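Putative alpha-galactosidase (Bacteroides fragilis, PDB 4NZJ) probably hydrolyses terminal, non-reducing alpha-D-galactose residues from alpha-galactosides, as a member of glycoside hydrolase family 27. Local coordinates at residues T27-Y32 with G59-V64; C254-R259 with L272-G277; R39-S44 with A77-G82; M353-L358 with W404-A409. All coordinates share one frame; numbering follows the deposited sequence. Where two conformers were deposited one is given.

Interaction 1 (T27-Y32 with G59-V64); sequences TPFIFY and GIISGV
Antiparallel strand pairing joins 27-32 to 59-64 in the middle of a four-stranded sheet of the N-terminal Ig-like domain, Phe-31 lying opposite Ile-61 and Phe-29 opposite Gly-63. The strand axes stand 4.5 Å apart and run at 177°, almost exactly antiparallel. Each of these two hydrogen-bonded pairs closes a ring of two backbone bonds. Phe-31 N donates to Ile-61 O at 2.8 Å, and Ile-61 N returns a nearly straight bond (167°) to Phe-31 O. In the other ring Gly-63 N reaches Phe-29 O at a longer 3.1 Å. CA-H...O contacts fill in between, among them Ser-62 CA to Phe-29 O at 3.2 Å.

As in a two-sheet Ig-like sandwich, the two faces differ. Phe-29, Phe-31 and Ile-61 lie on the inner one, against Leu-88 and Ile-90 of the strand 82-92 in the facing sheet. Phe-29 has CG anti to its backbone N (chi1 -180°), which lays its ring alongside Ile-61, CE1 meeting CG2 at 3.7 Å. The Phe-31 ring is met at its edge by Ile-61 CD1. On the other face Ile-30 and Ile-60 lie side by side through their CG2 methyls, 4.0 Å apart, and Ile-60 CG1 comes in the plane of the Tyr-32 ring to touch CD1 at its edge. Gly-59, at positive phi, brings its carbonyl O near the same CD1. The hydroxyl of Tyr-32 bonds to Asp-133, Arg-132 forms a cation-pi contact with its ring, and Lys-180 bonds to the backbone carbonyl of Ile-30, tying the strand to the catalytic domain.

Interaction 2 (C254-R259 with L272-G277); sequences CEWGQR and LWRVSG
Arg-274 crosses the Trp-256 indole, its guanidinium turned 68° against the ring and NH2 sitting at the indole edge, near its plane, 4.1 Å from CD1. Bends at chi2 and chi3, -82° and -60°, curl the chain back so that NH2 can donate to Ser-276 O at 3.1 Å, with the acceptor tilted out of the guanidinium plane. Asp-278 adds a salt bridge to NH2, so the charged end is fixed from its own strand's continuation. In one of two conformers of Cys-254, SG lies 3.6 Å from Arg-274 NH1.

Both segments belong to the TIM barrel: adjacent parallel strands 250-254 and 272-274 run out at their C-terminal ends into loops, the side of such barrels where active sites lie. A glycerol bound close to Cys-254 is consistent with a pocket there. The first loop makes a type I' turn from Glu-255 to Gln-258, and Gly-257 at positive phi brings its CA against Val-275 O at 3.6 Å. Trp-256 CA makes a similar CA-H...O contact with Ser-276 O, while Trp-256 N is buried without a partner.

Two waters bridge the segments. One accepts from Glu-255 N and lies 2.8 Å from Arg-274 O; a second donates to both Gly-257 O and Val-275 O. Across the turn, Glu-255 OE1 takes two bonds, its anti lone pair from Arg-259 NE in a 2.7 Å salt bridge and its syn lone pair from Arg-259 N.

Interaction 3 (R39-S44 with A77-G82); sequences RPMQWS and AENALG
The Trp-43 indole carries Met-41 CG on one face, 3.5 Å above its plane and offset toward the rim, while Ala-77 CB approaches obliquely to 3.9 Å from CD1. Met-41, a selenomethionine with two conformers, has CG anti to its backbone N (chi1 -177°) in the one described and then bends twice, which brings SE within 4.0 Å of Ala-77 CB. In that conformer the Ala-77 methyl meets the indole and the selenium together. Thr-35 of strand 28-36, in the opposing sheet, accepts from Trp-43 NE1, so the buried indole nitrogen is satisfied across the sandwich.

The backbones run antiparallel, strand 42-46 being an outermost strand of the second sheet of the Ig-like domain and 69-79 its neighbour. Gln-42 and Glu-78 form the hydrogen-bonded pair: Gln-42 N donates to Glu-78 O at 2.9 Å, and Glu-78 N to Gln-42 O at 2.8 Å. Their side chains extend side by side on the face away from the indole. In one of two Glu-78 conformers, a water 2.8 Å from OE1 also bonds to Ser-44 OG, and Lys-76 forms a salt bridge with OE2.

Beyond the pair, strand 69-79 turns back through a type I turn from Asn-79 to Gly-82. Asn-79 OD1 takes the N-H of Leu-81 at 2.8 Å, an Asx turn in which the donor stands 44° above the carbonyl plane. Another water joins Pro-40 O to Ala-80 N, while Asn-79 CB packs against Pro-40 O at 3.4 Å.

Interaction 4 (M353-L358 with W404-A409); sequences MMASPL and WVKPLA
Met-353 and Met-354, both selenomethionine, meet Trp-404 and Lys-406 where the TIM barrel packs on the C-terminal beta-sheet domain. Met-354 makes a Met-aromatic contact: SE lies 4.5 Å from the centroid of the Trp-404 six-membered ring, 43° off its normal, so the approach is oblique. CG of the same residue touches CZ3 at 3.8 Å. Met-353, bent at chi2 and chi3, brings CE to the backbone of the strand, 3.4 Å from Trp-404 O, and also touches the CB atoms of Trp-404 and Lys-406. Lys-406 lies across the helix end. Its CG is anti to its backbone N (chi1 -169°), and the chain stays extended until a bend at chi4, its CE passing 3.3 Å from Met-353 O.

Around this first shell, the end of helix 341-353 sets the methionines in place. A Schellman motif with Ala-355 at positive phi as its C-prime residue closes the helix: Ser-356 N bonds to Trp-351 O and Ala-355 N to Cys-352 O. On the facing strand 401-407, Asp-402 accepts from Trp-404 NE1 and holds the indole's rotation, while Lys-406 NZ is bonded to Arg-390 O.

Along the chain, interactions 1 and 3 come first and cross, their segments alternating within the Ig-like domain; interaction 2 follows, then interaction 4. Interactions 1 and 3 belong to the two facing sheets of one sandwich, with centres 20 Å apart, and they touch where Tyr-32 and Gly-59 pack against Arg-39 and Trp-43. Interaction 2 joins neighbouring barrel strands, its centre 31 Å from that of interaction 1 and on the opposite side of the chain's centre. Interaction 4 couples the barrel to the C-terminal sheet; it touches interaction 2 where Leu-272 packs on Pro-357, their centres 19 Å apart. The barrel thus carries both beta domains, Tyr-32 and Arg-39 reaching it from the Ig-like one.

Interaction 1 (T27-Y32 with G59-V64)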
loop_
_atom_site.group_PDB
_atom_site.type_symbol
_atom_site.label_atom_id
_atom_site.label_comp_id
_atom_site.label_asym_id
_atom_site.label_seq_id
_atom_site.Cartn_x
_atom_site.Cartn_y
_atom_site.Cartn_z
ATOM N N THR A 27 -1.516 4.147 -22.045
ATOM C CA THR A 27 -2.307 3.196 -21.277
ATOM C C THR A 27 -3.388 3.955 -20.517
ATOM O O THR A 27 -3.246 5.159 -20.276
ATOM C CB THR A 27 -1.456 2.401 -20.272
ATOM O OG1 THR A 27 -0.996 3.266 -19.228
ATOM C CG2 THR A 27 -0.273 1.741 -20.972
ATOM N N PRO A 28 -4.486 3.271 -20.160
ATOM C CA PRO A 28 -5.526 3.956 -19.399
ATOM C C PRO A 28 -5.030 4.501 -18.068
ATOM O O PRO A 28 -4.223 3.858 -17.383
ATOM C CB PRO A 28 -6.581 2.869 -19.194
ATOM C CG PRO A 28 -6.403 1.967 -20.372
ATOM C CD PRO A 28 -4.921 1.928 -20.583
ATOM N N PHE A 29 -5.521 5.689 -17.728
ATOM C CA PHE A 29 -5.159 6.401 -16.518
ATOM C C PHE A 29 -6.438 6.627 -15.722
ATOM O O PHE A 29 -7.429 7.106 -16.271
ATOM C CB PHE A 29 -4.532 7.748 -16.897
ATOM C CG PHE A 29 -4.102 8.584 -15.724
ATOM C CD1 PHE A 29 -5.032 9.303 -14.979
ATOM C CD2 PHE A 29 -2.758 8.698 -15.396
ATOM C CE1 PHE A 29 -4.638 10.085 -13.909
ATOM C CE2 PHE A 29 -2.356 9.484 -14.330
ATOM C CZ PHE A 29 -3.300 10.176 -13.586
ATOM N N ILE A 30 -6.423 6.262 -14.442
ATOM C CA ILE A 30 -7.534 6.568 -13.533
ATOM C C ILE A 30 -6.995 6.986 -12.176
ATOM O O ILE A 30 -6.161 6.304 -11.598
ATOM C CB ILE A 30 -8.490 5.367 -13.348
ATOM C CG1 ILE A 30 -9.123 4.995 -14.693
ATOM C CG2 ILE A 30 -9.576 5.706 -12.329
ATOM C CD1 ILE A 30 -10.192 3.929 -14.628
ATOM N N PHE A 31 -7.460 8.126 -11.678
ATOM C CA PHE A 31 -7.091 8.574 -10.344
ATOM C C PHE A 31 -8.249 9.293 -9.678
ATOM O O PHE A 31 -8.674 10.358 -10.130
ATOM C CB PHE A 31 -5.881 9.509 -10.393
ATOM C CG PHE A 31 -5.405 9.944 -9.038
ATOM C CD1 PHE A 31 -4.804 9.033 -8.183
ATOM C CD2 PHE A 31 -5.559 11.261 -8.613
ATOM C CE1 PHE A 31 -4.360 9.428 -6.929
ATOM C CE2 PHE A 31 -5.115 11.661 -7.362
ATOM C CZ PHE A 31 -4.514 10.742 -6.520
ATOM N N TYR A 32 -8.760 8.699 -8.606
ATOM C CA TYR A 32 -9.713 9.383 -7.751
ATOM C C TYR A 32 -8.922 10.260 -6.789
ATOM O O TYR A 32 -7.969 9.800 -6.162
ATOM C CB TYR A 32 -10.579 8.389 -6.967
ATOM C CG TYR A 32 -11.428 9.038 -5.899
ATOM C CD1 TYR A 32 -12.604 9.708 -6.226
ATOM C CD2 TYR A 32 -11.045 9.006 -4.562
ATOM C CE1 TYR A 32 -13.384 10.311 -5.251
ATOM C CE2 TYR A 32 -11.822 9.601 -3.585
ATOM C CZ TYR A 32 -12.990 10.255 -3.935
ATOM O OH TYR A 32 -13.770 10.866 -2.980
ATOM N N GLY A 59 -14.859 13.351 -8.726
ATOM C CA GLY A 59 -13.467 13.502 -8.311
ATOM C C GLY A 59 -12.489 12.582 -9.024
ATOM O O GLY A 59 -11.356 12.424 -8.575
ATOM N N ILE A 60 -12.907 11.987 -10.142
ATOM C CA ILE A 60 -12.063 11.045 -10.873
ATOM C C ILE A 60 -11.426 11.688 -12.101
ATOM O O ILE A 60 -12.118 12.244 -12.953
ATOM C CB ILE A 60 -12.849 9.794 -11.305
ATOM C CG1 ILE A 60 -13.384 9.061 -10.068
ATOM C CG2 ILE A 60 -11.967 8.876 -12.150
ATOM C CD1 ILE A 60 -14.366 7.951 -10.379
ATOM N N ILE A 61 -10.100 11.610 -12.166
ATOM C CA ILE A 61 -9.335 11.980 -13.351
ATOM C C ILE A 61 -9.169 10.724 -14.193
ATOM O O ILE A 61 -8.704 9.703 -13.690
ATOM C CB ILE A 61 -7.932 12.491 -12.980
ATOM C CG1 ILE A 61 -8.023 13.727 -12.086
ATOM C CG2 ILE A 61 -7.115 12.776 -14.236
ATOM C CD1 ILE A 61 -6.693 14.152 -11.497
ATOM N N SER A 62 -9.530 10.792 -15.470
ATOM C CA SER A 62 -9.386 9.630 -16.343
ATOM C C SER A 62 -9.004 10.017 -17.757
ATOM O O SER A 62 -9.208 11.154 -18.180
ATOM C CB SER A 62 -10.679 8.814 -16.367
ATOM O OG SER A 62 -11.726 9.539 -16.968
ATOM N N GLY A 63 -8.444 9.054 -18.482
ATOM C CA GLY A 63 -8.077 9.246 -19.880
ATOM C C GLY A 63 -6.834 8.459 -20.242
ATOM O O GLY A 63 -6.562 7.410 -19.650
ATOM N N VAL A 64 -6.094 8.971 -21.222
ATOM C CA VAL A 64 -4.841 8.381 -21.673
ATOM C C VAL A 64 -3.855 9.495 -22.012
ATOM O O VAL A 64 -4.206 10.427 -22.728
ATOM C CB VAL A 64 -5.052 7.513 -22.935
ATOM C CG1 VAL A 64 -3.720 6.984 -23.454
ATOM C CG2 VAL A 64 -6.008 6.361 -22.646
#

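Interaction 2 (C254-R259 with L272-G277)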
loop_
_atom_site.group_PDB
_atom_site.type_symbol
_atom_site.label_atom_id
_atom_site.label_comp_id
_atom_site.label_asym_id
_atom_site.label_seq_id
_atom_site.Cartn_x
_atom_site.Cartn_y
_atom_site.Cartn_z
ATOM N N CYS A 254 6.014 -12.311 -5.289
ATOM C CA CYS A 254 5.778 -13.039 -4.054
ATOM C C CYS A 254 6.502 -14.382 -4.055
ATOM O O CYS A 254 5.945 -15.404 -4.469
ATOM C CB CYS A 254 4.272 -13.225 -3.845
ATOM S SG CYS A 254 3.840 -14.085 -2.328
ATOM N N GLU A 255 7.759 -14.368 -3.610
ATOM C CA GLU A 255 8.529 -15.601 -3.429
ATOM C C GLU A 255 9.093 -15.687 -1.995
ATOM O O GLU A 255 10.069 -16.396 -1.730
ATOM C CB GLU A 255 9.591 -15.782 -4.538
ATOM C CG GLU A 255 10.635 -14.678 -4.689
ATOM C CD GLU A 255 11.574 -14.588 -3.511
ATOM O OE1 GLU A 255 12.517 -15.409 -3.422
ATOM O OE2 GLU A 255 11.360 -13.702 -2.656
ATOM N N TRP A 256 8.444 -14.952 -1.091
ATOM C CA TRP A 256 8.612 -15.059 0.369
ATOM C C TRP A 256 9.992 -14.665 0.887
ATOM O O TRP A 256 10.363 -15.033 2.001
ATOM C CB TRP A 256 8.236 -16.453 0.872
ATOM C CG TRP A 256 7.092 -17.021 0.138
ATOM C CD1 TRP A 256 5.798 -16.595 0.173
ATOM C CD2 TRP A 256 7.139 -18.110 -0.781
ATOM N NE1 TRP A 256 5.028 -17.368 -0.672
ATOM C CE2 TRP A 256 5.830 -18.306 -1.266
ATOM C CE3 TRP A 256 8.162 -18.953 -1.234
ATOM C CZ2 TRP A 256 5.517 -19.309 -2.184
ATOM C CZ3 TRP A 256 7.850 -19.947 -2.146
ATOM C CH2 TRP A 256 6.538 -20.116 -2.610
ATOM N N GLY A 257 10.727 -13.893 0.092
ATOM C CA GLY A 257 12.029 -13.379 0.491
ATOM C C GLY A 257 13.152 -14.395 0.504
ATOM O O GLY A 257 14.211 -14.127 1.061
ATOM N N GLN A 258 12.950 -15.550 -0.115
ATOM C CA GLN A 258 13.902 -16.645 0.019
ATOM C C GLN A 258 15.147 -16.475 -0.853
ATOM O O GLN A 258 16.204 -17.000 -0.516
ATOM C CB GLN A 258 13.216 -17.974 -0.278
ATOM C CG GLN A 258 12.062 -18.240 0.681
ATOM C CD GLN A 258 11.588 -19.673 0.653
ATOM O OE1 GLN A 258 11.763 -20.375 -0.334
ATOM N NE2 GLN A 258 10.989 -20.116 1.753
ATOM N N ARG A 259 15.013 -15.733 -1.952
ATOM C CA ARG A 259 16.109 -15.533 -2.900
ATOM C C ARG A 259 16.610 -14.078 -2.950
ATOM O O ARG A 259 17.087 -13.620 -3.987
ATOM C CB ARG A 259 15.658 -15.994 -4.293
ATOM C CG ARG A 259 15.517 -17.506 -4.437
ATOM C CD ARG A 259 14.328 -17.896 -5.301
ATOM N NE ARG A 259 13.096 -17.831 -4.525
ATOM C CZ ARG A 259 12.485 -18.864 -3.949
ATOM N NH1 ARG A 259 12.947 -20.105 -4.068
ATOM N NH2 ARG A 259 11.385 -18.649 -3.238
ATOM N N LEU A 272 6.940 -4.193 -6.295
ATOM C CA LEU A 272 7.025 -4.537 -4.884
ATOM C C LEU A 272 7.335 -6.016 -4.797
ATOM O O LEU A 272 7.036 -6.773 -5.724
ATOM C CB LEU A 272 5.734 -4.220 -4.127
ATOM C CG LEU A 272 4.407 -4.864 -4.565
ATOM C CD1 LEU A 272 3.383 -4.842 -3.445
ATOM C CD2 LEU A 272 3.835 -4.174 -5.797
ATOM N N TRP A 273 7.942 -6.426 -3.693
ATOM C CA TRP A 273 8.352 -7.810 -3.525
ATOM C C TRP A 273 8.267 -8.205 -2.060
ATOM O O TRP A 273 8.690 -7.467 -1.177
ATOM C CB TRP A 273 9.779 -8.025 -4.038
ATOM C CG TRP A 273 10.712 -6.961 -3.583
ATOM C CD1 TRP A 273 11.401 -6.914 -2.401
ATOM C CD2 TRP A 273 11.034 -5.759 -4.284
ATOM N NE1 TRP A 273 12.137 -5.760 -2.329
ATOM C CE2 TRP A 273 11.931 -5.030 -3.473
ATOM C CE3 TRP A 273 10.655 -5.225 -5.522
ATOM C CZ2 TRP A 273 12.460 -3.798 -3.865
ATOM C CZ3 TRP A 273 11.178 -3.999 -5.910
ATOM C CH2 TRP A 273 12.074 -3.301 -5.084
ATOM N N ARG A 274 7.707 -9.382 -1.814
ATOM C CA ARG A 274 7.620 -9.902 -0.464
ATOM C C ARG A 274 9.025 -10.178 0.083
ATOM O O ARG A 274 9.865 -10.772 -0.597
ATOM C CB ARG A 274 6.737 -11.151 -0.447
ATOM C CG ARG A 274 5.250 -10.835 -0.619
ATOM C CD ARG A 274 4.603 -10.409 0.694
ATOM N NE ARG A 274 4.761 -11.508 1.631
ATOM C CZ ARG A 274 4.014 -12.615 1.647
ATOM N NH1 ARG A 274 2.955 -12.751 0.850
ATOM N NH2 ARG A 274 4.322 -13.581 2.494
ATOM N N VAL A 275 9.277 -9.728 1.307
ATOM C CA VAL A 275 10.576 -9.919 1.951
ATOM C C VAL A 275 10.587 -11.079 2.942
ATOM O O VAL A 275 11.642 -11.424 3.464
ATOM C CB VAL A 275 11.076 -8.639 2.671
ATOM C CG1 VAL A 275 11.251 -7.508 1.672
ATOM C CG2 VAL A 275 10.154 -8.228 3.811
ATOM N N SER A 276 9.428 -11.693 3.167
ATOM C CA SER A 276 9.283 -12.710 4.195
ATOM C C SER A 276 8.157 -13.677 3.893
ATOM O O SER A 276 7.361 -13.465 2.980
ATOM C CB SER A 276 8.980 -12.043 5.536
ATOM O OG SER A 276 7.640 -11.551 5.580
ATOM N N GLY A 277 8.090 -14.721 4.710
ATOM C CA GLY A 277 6.928 -15.593 4.741
ATOM C C GLY A 277 5.711 -14.836 5.240
ATOM O O GLY A 277 5.809 -13.681 5.677
HETATM O O HOH W 1 9.267 -11.944 -3.021
HETATM O O HOH W 2 13.847 -13.140 4.075
#

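Interaction 3 (R39-S44 with A77-G82)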
loop_
_atom_site.group_PDB
_atom_site.type_symbol
_atom_site.label_atom_id
_atom_site.label_comp_id
_atom_site.label_asym_id
_atom_site.label_seq_id
_atom_site.Cartn_x
_atom_site.Cartn_y
_atom_site.Cartn_z
ATOM N N ARG A 39 -19.666 16.289 2.578
ATOM C CA ARG A 39 -20.268 16.246 1.251
ATOM C C ARG A 39 -21.567 17.059 1.259
ATOM O O ARG A 39 -22.144 17.279 2.326
ATOM C CB ARG A 39 -20.534 14.794 0.834
ATOM C CG ARG A 39 -19.420 14.164 0.011
ATOM C CD ARG A 39 -18.079 14.101 0.736
ATOM N NE ARG A 39 -17.069 13.476 -0.116
ATOM C CZ ARG A 39 -15.763 13.418 0.142
ATOM N NH1 ARG A 39 -15.253 13.945 1.249
ATOM N NH2 ARG A 39 -14.957 12.816 -0.724
ATOM N N PRO A 40 -22.040 17.502 0.077
ATOM C CA PRO A 40 -21.501 17.262 -1.269
ATOM C C PRO A 40 -20.201 18.014 -1.568
ATOM O O PRO A 40 -19.922 19.057 -0.967
ATOM C CB PRO A 40 -22.629 17.736 -2.193
ATOM C CG PRO A 40 -23.373 18.738 -1.394
ATOM C CD PRO A 40 -23.297 18.271 0.030
HETATM N N MSE A 41 -19.428 17.462 -2.500
HETATM C CA MSE A 41 -18.098 17.973 -2.839
HETATM C C MSE A 41 -18.019 18.205 -4.324
HETATM O O MSE A 41 -18.618 17.470 -5.105
HETATM C CB MSE A 41 -17.094 16.909 -2.385
HETATM C CG MSE A 41 -15.616 17.261 -2.568
HETATM SE SE MSE A 41 -14.983 18.525 -1.195
HETATM C CE MSE A 41 -14.839 17.283 0.329
ATOM N N GLN A 42 -17.270 19.231 -4.720
ATOM C CA GLN A 42 -17.017 19.520 -6.129
ATOM C C GLN A 42 -15.515 19.652 -6.349
ATOM O O GLN A 42 -14.819 20.278 -5.548
ATOM C CB GLN A 42 -17.724 20.809 -6.550
ATOM C CG GLN A 42 -17.309 21.330 -7.918
ATOM C CD GLN A 42 -18.172 22.479 -8.392
ATOM O OE1 GLN A 42 -17.709 23.614 -8.487
ATOM N NE2 GLN A 42 -19.437 22.191 -8.687
ATOM N N TRP A 43 -15.027 19.070 -7.440
ATOM C CA TRP A 43 -13.609 19.126 -7.782
ATOM C C TRP A 43 -13.374 19.876 -9.087
ATOM O O TRP A 43 -14.229 19.882 -9.976
ATOM C CB TRP A 43 -13.057 17.718 -7.952
ATOM C CG TRP A 43 -12.939 16.910 -6.705
ATOM C CD1 TRP A 43 -11.838 16.794 -5.909
ATOM C CD2 TRP A 43 -13.938 16.058 -6.137
ATOM N NE1 TRP A 43 -12.092 15.930 -4.871
ATOM C CE2 TRP A 43 -13.376 15.466 -4.986
ATOM C CE3 TRP A 43 -15.257 15.742 -6.484
ATOM C CZ2 TRP A 43 -14.087 14.571 -4.178
ATOM C CZ3 TRP A 43 -15.966 14.856 -5.678
ATOM C CH2 TRP A 43 -15.375 14.278 -4.539
ATOM N N SER A 44 -12.207 20.500 -9.199
ATOM C CA SER A 44 -11.764 21.101 -10.456
ATOM C C SER A 44 -10.242 21.071 -10.535
ATOM O O SER A 44 -9.566 20.753 -9.550
ATOM C CB SER A 44 -12.289 22.534 -10.591
ATOM O OG SER A 44 -11.837 23.355 -9.529
ATOM N N ALA A 77 -10.695 21.247 -4.401
ATOM C CA ALA A 77 -11.903 20.612 -3.896
ATOM C C ALA A 77 -12.661 21.662 -3.113
ATOM O O ALA A 77 -12.051 22.406 -2.345
ATOM C CB ALA A 77 -11.548 19.436 -3.004
ATOM N N GLU A 78 -13.979 21.722 -3.317
ATOM C CA GLU A 78 -14.840 22.725 -2.688
ATOM C C GLU A 78 -16.082 22.080 -2.084
ATOM O O GLU A 78 -16.723 21.252 -2.729
ATOM C CB GLU A 78 -15.317 23.748 -3.725
ATOM C CG GLU A 78 -14.231 24.427 -4.540
ATOM C CD GLU A 78 -14.804 25.297 -5.647
ATOM O OE1 GLU A 78 -15.402 24.746 -6.599
ATOM O OE2 GLU A 78 -14.660 26.535 -5.566
ATOM N N ASN A 79 -16.428 22.474 -0.862
ATOM C CA ASN A 79 -17.719 22.129 -0.271
ATOM C C ASN A 79 -18.315 23.372 0.406
ATOM O O ASN A 79 -17.768 24.474 0.281
ATOM C CB ASN A 79 -17.609 20.923 0.682
ATOM C CG ASN A 79 -16.805 21.216 1.938
ATOM O OD1 ASN A 79 -16.569 22.367 2.295
ATOM N ND2 ASN A 79 -16.387 20.154 2.627
ATOM N N ALA A 80 -19.426 23.199 1.115
ATOM C CA ALA A 80 -20.107 24.315 1.781
ATOM C C ALA A 80 -19.236 25.061 2.805
ATOM O O ALA A 80 -19.492 26.232 3.092
ATOM C CB ALA A 80 -21.385 23.820 2.446
ATOM N N LEU A 81 -18.220 24.390 3.346
ATOM C CA LEU A 81 -17.395 24.952 4.418
ATOM C C LEU A 81 -16.055 25.540 3.966
ATOM O O LEU A 81 -15.396 26.218 4.754
ATOM C CB LEU A 81 -17.150 23.898 5.501
ATOM C CG LEU A 81 -18.406 23.312 6.156
ATOM C CD1 LEU A 81 -18.020 22.266 7.190
ATOM C CD2 LEU A 81 -19.261 24.399 6.790
ATOM N N GLY A 82 -15.643 25.297 2.724
ATOM C CA GLY A 82 -14.392 25.880 2.227
ATOM C C GLY A 82 -13.768 25.167 1.042
ATOM O O GLY A 82 -14.441 24.412 0.334
HETATM O O HOH W 3 -21.159 20.648 1.108
HETATM O O HOH W 4 -13.586 22.680 -7.267
#

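Interaction 4 (M353-L358 with W404-A409)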
loop_
_atom_site.group_PDB
_atom_site.type_symbol
_atom_site.label_atom_id
_atom_site.label_comp_id
_atom_site.label_asym_id
_atom_site.label_seq_id
_atom_site.Cartn_x
_atom_site.Cartn_y
_atom_site.Cartn_z
HETATM N N MSE A 353 6.048 4.119 8.271
HETATM C CA MSE A 353 7.451 4.561 8.328
HETATM C C MSE A 353 8.349 3.826 7.367
HETATM O O MSE A 353 9.284 4.412 6.831
HETATM C CB MSE A 353 8.030 4.350 9.730
HETATM C CG MSE A 353 7.414 5.270 10.781
HETATM SE SE MSE A 353 8.010 7.124 10.595
HETATM C CE MSE A 353 9.881 6.876 11.149
HETATM N N MSE A 354 8.083 2.539 7.150
HETATM C CA MSE A 354 8.925 1.699 6.273
HETATM C C MSE A 354 8.570 1.822 4.805
HETATM O O MSE A 354 9.112 1.090 3.976
HETATM C CB MSE A 354 8.812 0.240 6.718
HETATM C CG MSE A 354 9.433 0.022 8.099
HETATM SE SE MSE A 354 9.440 -1.886 8.613
HETATM C CE MSE A 354 7.556 -2.322 8.283
ATOM N N ALA A 355 7.693 2.767 4.459
ATOM C CA ALA A 355 7.236 2.937 3.082
ATOM C C ALA A 355 6.749 1.595 2.534
ATOM O O ALA A 355 7.067 1.212 1.401
ATOM C CB ALA A 355 8.341 3.529 2.211
ATOM N N SER A 356 5.961 0.903 3.349
ATOM C CA SER A 356 5.420 -0.400 2.991
ATOM C C SER A 356 4.134 -0.243 2.205
ATOM O O SER A 356 3.398 0.723 2.406
ATOM C CB SER A 356 5.113 -1.206 4.249
ATOM O OG SER A 356 6.257 -1.354 5.059
ATOM N N PRO A 357 3.837 -1.204 1.320
ATOM C CA PRO A 357 2.467 -1.320 0.839
ATOM C C PRO A 357 1.522 -1.335 2.036
ATOM O O PRO A 357 1.855 -1.924 3.077
ATOM C CB PRO A 357 2.464 -2.674 0.128
ATOM C CG PRO A 357 3.869 -2.855 -0.321
ATOM C CD PRO A 357 4.711 -2.251 0.767
ATOM N N LEU A 358 0.385 -0.652 1.914
ATOM C CA LEU A 358 -0.638 -0.645 2.958
ATOM C C LEU A 358 -1.854 -1.389 2.424
ATOM O O LEU A 358 -2.819 -0.779 1.958
ATOM C CB LEU A 358 -1.014 0.784 3.366
ATOM C CG LEU A 358 0.133 1.668 3.848
ATOM C CD1 LEU A 358 -0.344 3.082 4.150
ATOM C CD2 LEU A 358 0.798 1.062 5.069
ATOM N N TRP A 404 13.147 4.629 14.804
ATOM C CA TRP A 404 13.153 4.558 13.346
ATOM C C TRP A 404 13.146 5.975 12.797
ATOM O O TRP A 404 12.475 6.846 13.345
ATOM C CB TRP A 404 11.920 3.827 12.834
ATOM C CG TRP A 404 11.830 2.381 13.181
ATOM C CD1 TRP A 404 11.499 1.844 14.390
ATOM C CD2 TRP A 404 12.014 1.278 12.288
ATOM N NE1 TRP A 404 11.491 0.469 14.312
ATOM C CE2 TRP A 404 11.796 0.098 13.030
ATOM C CE3 TRP A 404 12.350 1.174 10.935
ATOM C CZ2 TRP A 404 11.909 -1.177 12.464
ATOM C CZ3 TRP A 404 12.459 -0.096 10.369
ATOM C CH2 TRP A 404 12.239 -1.251 11.136
ATOM N N VAL A 405 13.868 6.200 11.704
ATOM C CA VAL A 405 14.043 7.544 11.156
ATOM C C VAL A 405 13.824 7.528 9.650
ATOM O O VAL A 405 14.453 6.745 8.934
ATOM C CB VAL A 405 15.451 8.081 11.455
ATOM C CG1 VAL A 405 15.606 9.503 10.935
ATOM C CG2 VAL A 405 15.724 8.024 12.949
ATOM N N LYS A 406 12.940 8.406 9.181
ATOM C CA LYS A 406 12.574 8.494 7.767
ATOM C C LYS A 406 12.761 9.931 7.269
ATOM O O LYS A 406 11.977 10.811 7.623
ATOM C CB LYS A 406 11.112 8.068 7.587
ATOM C CG LYS A 406 10.642 7.842 6.147
ATOM C CD LYS A 406 9.120 7.773 6.115
ATOM C CE LYS A 406 8.546 7.049 4.904
ATOM N NZ LYS A 406 8.976 7.610 3.598
ATOM N N PRO A 407 13.787 10.175 6.441
ATOM C CA PRO A 407 13.907 11.490 5.810
ATOM C C PRO A 407 12.722 11.759 4.887
ATOM O O PRO A 407 12.235 10.833 4.245
ATOM C CB PRO A 407 15.215 11.384 5.007
ATOM C CG PRO A 407 15.947 10.229 5.605
ATOM C CD PRO A 407 14.884 9.276 6.046
ATOM N N LEU A 408 12.253 13.005 4.851
ATOM C CA LEU A 408 11.100 13.405 4.037
ATOM C C LEU A 408 11.528 14.363 2.927
ATOM O O LEU A 408 12.591 14.976 3.004
ATOM C CB LEU A 408 10.034 14.066 4.915
ATOM C CG LEU A 408 9.540 13.252 6.115
ATOM C CD1 LEU A 408 8.613 14.089 6.982
ATOM C CD2 LEU A 408 8.834 11.983 5.661
ATOM N N ALA A 409 10.696 14.500 1.899
ATOM C CA ALA A 409 11.058 15.289 0.718
ATOM C C ALA A 409 11.332 16.758 1.044
ATOM O O ALA A 409 12.193 17.387 0.419
ATOM C CB ALA A 409 9.976 15.185 -0.341
#